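PDB 3F6A: hydrolase, NUDIX family from Clostridium perfringens ATCC 13124, which probably hydrolyses a nucleoside diphosphate linked to another group, as other Nudix hydrolases do, although its own substrate is not established. Local coordinates for residues Phe7-Phe12 with Glu45-Glu50. Numbering follows the deposited sequence.
Sequences FTVSVF and EACIRE
V9 and V11 meet A46 and C47 through aliphatic and sulfur atoms, and the nearby flat group is the guanidinium of R49. E50 CG lies over one face of the R49 guanidinium, 4.0 Å from its plane and nearer the margin than the centre. E50 OE2 also comes within 3.4 Å of R49 NH2. That oxygen sits off the plane of the guanidinium, so this salt bridge is purely electrostatic and no N-H is directed to it. R49 NH1 forms a salt bridge to E41 OE1 and a hydrogen bond to H36 O, and NH2 forms a salt bridge to E53 OE1.

Residues 45-50 lie on helix 43-55, the helical part of the Nudix box (35-56), which includes E41, R49, E50 and E53. The signature glutamates of this motif bind metal in relatives. Residues 7-12 form part of a strand in the mixed sheet, paired with strands 30-36 and 98-106. The helix packs over this strand, with the short segment axes 8.2 Å apart and crossing at -58°.

The contact is small, buried and apolar. V9 and V11 point toward the helix. Between them S10 points away, and its OG bonds to D100. V9 CG1 lies anti to the carbonyl carbon (chi1 -60°), which leaves CG2 between the backbone N and the carbonyl carbon, 3.9 Å from A46 CB. I37 also packs on both V9 and A46. Y103 of strand 98-106 touches C47.

C47 enters between the two valines. With SG anti to the carbonyl carbon (chi1 -72°), the sulfur is brought against V9 and V11. V11 CG2 packs tightly on C47, at 3.5 Å from CB. The same V11 methyl touches SG, which also lies against V9 CB at 3.8 Å and V9 CG2 at 3.9 Å.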
loop_
_atom_site.group_PDB
_atom_site.type_symbol
_atom_site.label_atom_id
_atom_site.label_comp_id
_atom_site.label_asym_id
_atom_site.label_seq_id
_atom_site.Cartn_x
_atom_site.Cartn_y
_atom_site.Cartn_z
ATOM N N PHE A 7 -4.392 -8.167 -7.695
ATOM C CA PHE A 7 -3.269 -7.475 -7.076
ATOM C C PHE A 7 -1.942 -7.844 -7.714
ATOM O O PHE A 7 -1.621 -9.025 -7.873
ATOM C CB PHE A 7 -3.240 -7.797 -5.579
ATOM C CG PHE A 7 -4.429 -7.263 -4.826
ATOM C CD1 PHE A 7 -4.380 -6.016 -4.213
ATOM C CD2 PHE A 7 -5.609 -7.998 -4.752
ATOM C CE1 PHE A 7 -5.496 -5.505 -3.544
ATOM C CE2 PHE A 7 -6.726 -7.495 -4.088
ATOM C CZ PHE A 7 -6.668 -6.251 -3.481
ATOM N N THR A 8 -1.173 -6.821 -8.073
ATOM C CA THR A 8 0.126 -7.005 -8.697
ATOM C C THR A 8 1.140 -6.079 -8.026
ATOM O O THR A 8 0.771 -5.220 -7.223
ATOM C CB THR A 8 0.076 -6.638 -10.196
ATOM O OG1 THR A 8 -0.094 -5.220 -10.335
ATOM C CG2 THR A 8 -1.088 -7.339 -10.888
ATOM N N VAL A 9 2.415 -6.253 -8.362
ATOM C CA VAL A 9 3.463 -5.399 -7.822
ATOM C C VAL A 9 4.343 -4.896 -8.958
ATOM O O VAL A 9 4.372 -5.479 -10.042
ATOM C CB VAL A 9 4.355 -6.137 -6.782
ATOM C CG1 VAL A 9 3.506 -6.625 -5.626
ATOM C CG2 VAL A 9 5.109 -7.299 -7.439
ATOM N N SER A 10 5.041 -3.797 -8.703
ATOM C CA SER A 10 5.958 -3.199 -9.666
ATOM C C SER A 10 7.182 -2.802 -8.861
ATOM O O SER A 10 7.060 -2.403 -7.706
ATOM C CB SER A 10 5.353 -1.945 -10.315
ATOM O OG SER A 10 4.365 -2.291 -11.265
ATOM N N VAL A 11 8.358 -2.917 -9.465
ATOM C CA VAL A 11 9.589 -2.567 -8.779
ATOM C C VAL A 11 10.522 -1.782 -9.681
ATOM O O VAL A 11 10.875 -2.237 -10.765
ATOM C CB VAL A 11 10.371 -3.814 -8.320
ATOM C CG1 VAL A 11 11.330 -3.433 -7.206
ATOM C CG2 VAL A 11 9.420 -4.899 -7.885
ATOM N N PHE A 12 10.915 -0.604 -9.220
ATOM C CA PHE A 12 11.843 0.238 -9.939
ATOM C C PHE A 12 13.171 0.007 -9.244
ATOM O O PHE A 12 13.351 0.377 -8.086
ATOM C CB PHE A 12 11.400 1.697 -9.843
ATOM C CG PHE A 12 10.236 2.025 -10.736
ATOM C CD1 PHE A 12 10.450 2.464 -12.038
ATOM C CD2 PHE A 12 8.928 1.858 -10.290
ATOM C CE1 PHE A 12 9.379 2.736 -12.884
ATOM C CE2 PHE A 12 7.845 2.128 -11.134
ATOM C CZ PHE A 12 8.069 2.565 -12.428
ATOM N N GLU A 45 7.506 -10.003 -1.072
ATOM C CA GLU A 45 8.186 -11.221 -1.501
ATOM C C GLU A 45 8.000 -11.346 -3.004
ATOM O O GLU A 45 8.879 -11.838 -3.705
ATOM C CB GLU A 45 7.606 -12.440 -0.782
ATOM C CG GLU A 45 7.756 -12.353 0.732
ATOM C CD GLU A 45 7.179 -13.549 1.464
ATOM O OE1 GLU A 45 6.064 -13.991 1.104
ATOM O OE2 GLU A 45 7.833 -14.038 2.417
ATOM N N ALA A 46 6.853 -10.870 -3.494
ATOM C CA ALA A 46 6.552 -10.903 -4.922
ATOM C C ALA A 46 7.533 -10.011 -5.679
ATOM O O ALA A 46 7.943 -10.340 -6.796
ATOM C CB ALA A 46 5.118 -10.441 -5.175
ATOM N N CYS A 47 7.909 -8.884 -5.076
ATOM C CA CYS A 47 8.858 -7.973 -5.716
ATOM C C CYS A 47 10.206 -8.669 -5.817
ATOM O O CYS A 47 10.857 -8.649 -6.869
ATOM C CB CYS A 47 9.021 -6.690 -4.900
ATOM S SG CYS A 47 7.604 -5.571 -4.964
ATOM N N ILE A 48 10.620 -9.278 -4.709
ATOM C CA ILE A 48 11.886 -9.992 -4.654
ATOM C C ILE A 48 11.949 -11.102 -5.699
ATOM O O ILE A 48 12.931 -11.201 -6.428
ATOM C CB ILE A 48 12.129 -10.590 -3.245
ATOM C CG1 ILE A 48 12.367 -9.458 -2.243
ATOM C CG2 ILE A 48 13.323 -11.544 -3.265
ATOM C CD1 ILE A 48 12.725 -9.932 -0.847
ATOM N N ARG A 49 10.916 -11.937 -5.789
ATOM C CA ARG A 49 10.951 -13.017 -6.773
ATOM C C ARG A 49 10.890 -12.514 -8.211
ATOM O O ARG A 49 11.619 -13.009 -9.075
ATOM C CB ARG A 49 9.826 -14.030 -6.533
ATOM C CG ARG A 49 8.462 -13.445 -6.285
ATOM C CD ARG A 49 7.419 -14.558 -6.311
ATOM N NE ARG A 49 7.093 -14.927 -7.674
ATOM C CZ ARG A 49 6.087 -14.402 -8.361
ATOM N NH1 ARG A 49 5.293 -13.492 -7.804
ATOM N NH2 ARG A 49 5.896 -14.766 -9.617
ATOM N N GLU A 50 10.043 -11.523 -8.474
ATOM C CA GLU A 50 9.937 -10.996 -9.827
ATOM C C GLU A 50 11.261 -10.391 -10.275
ATOM O O GLU A 50 11.636 -10.504 -11.442
ATOM C CB GLU A 50 8.813 -9.962 -9.918
ATOM C CG GLU A 50 7.423 -10.571 -9.777
ATOM C CD GLU A 50 7.024 -11.435 -10.968
ATOM O OE1 GLU A 50 7.910 -11.849 -11.747
ATOM O OE2 GLU A 50 5.816 -11.708 -11.117
#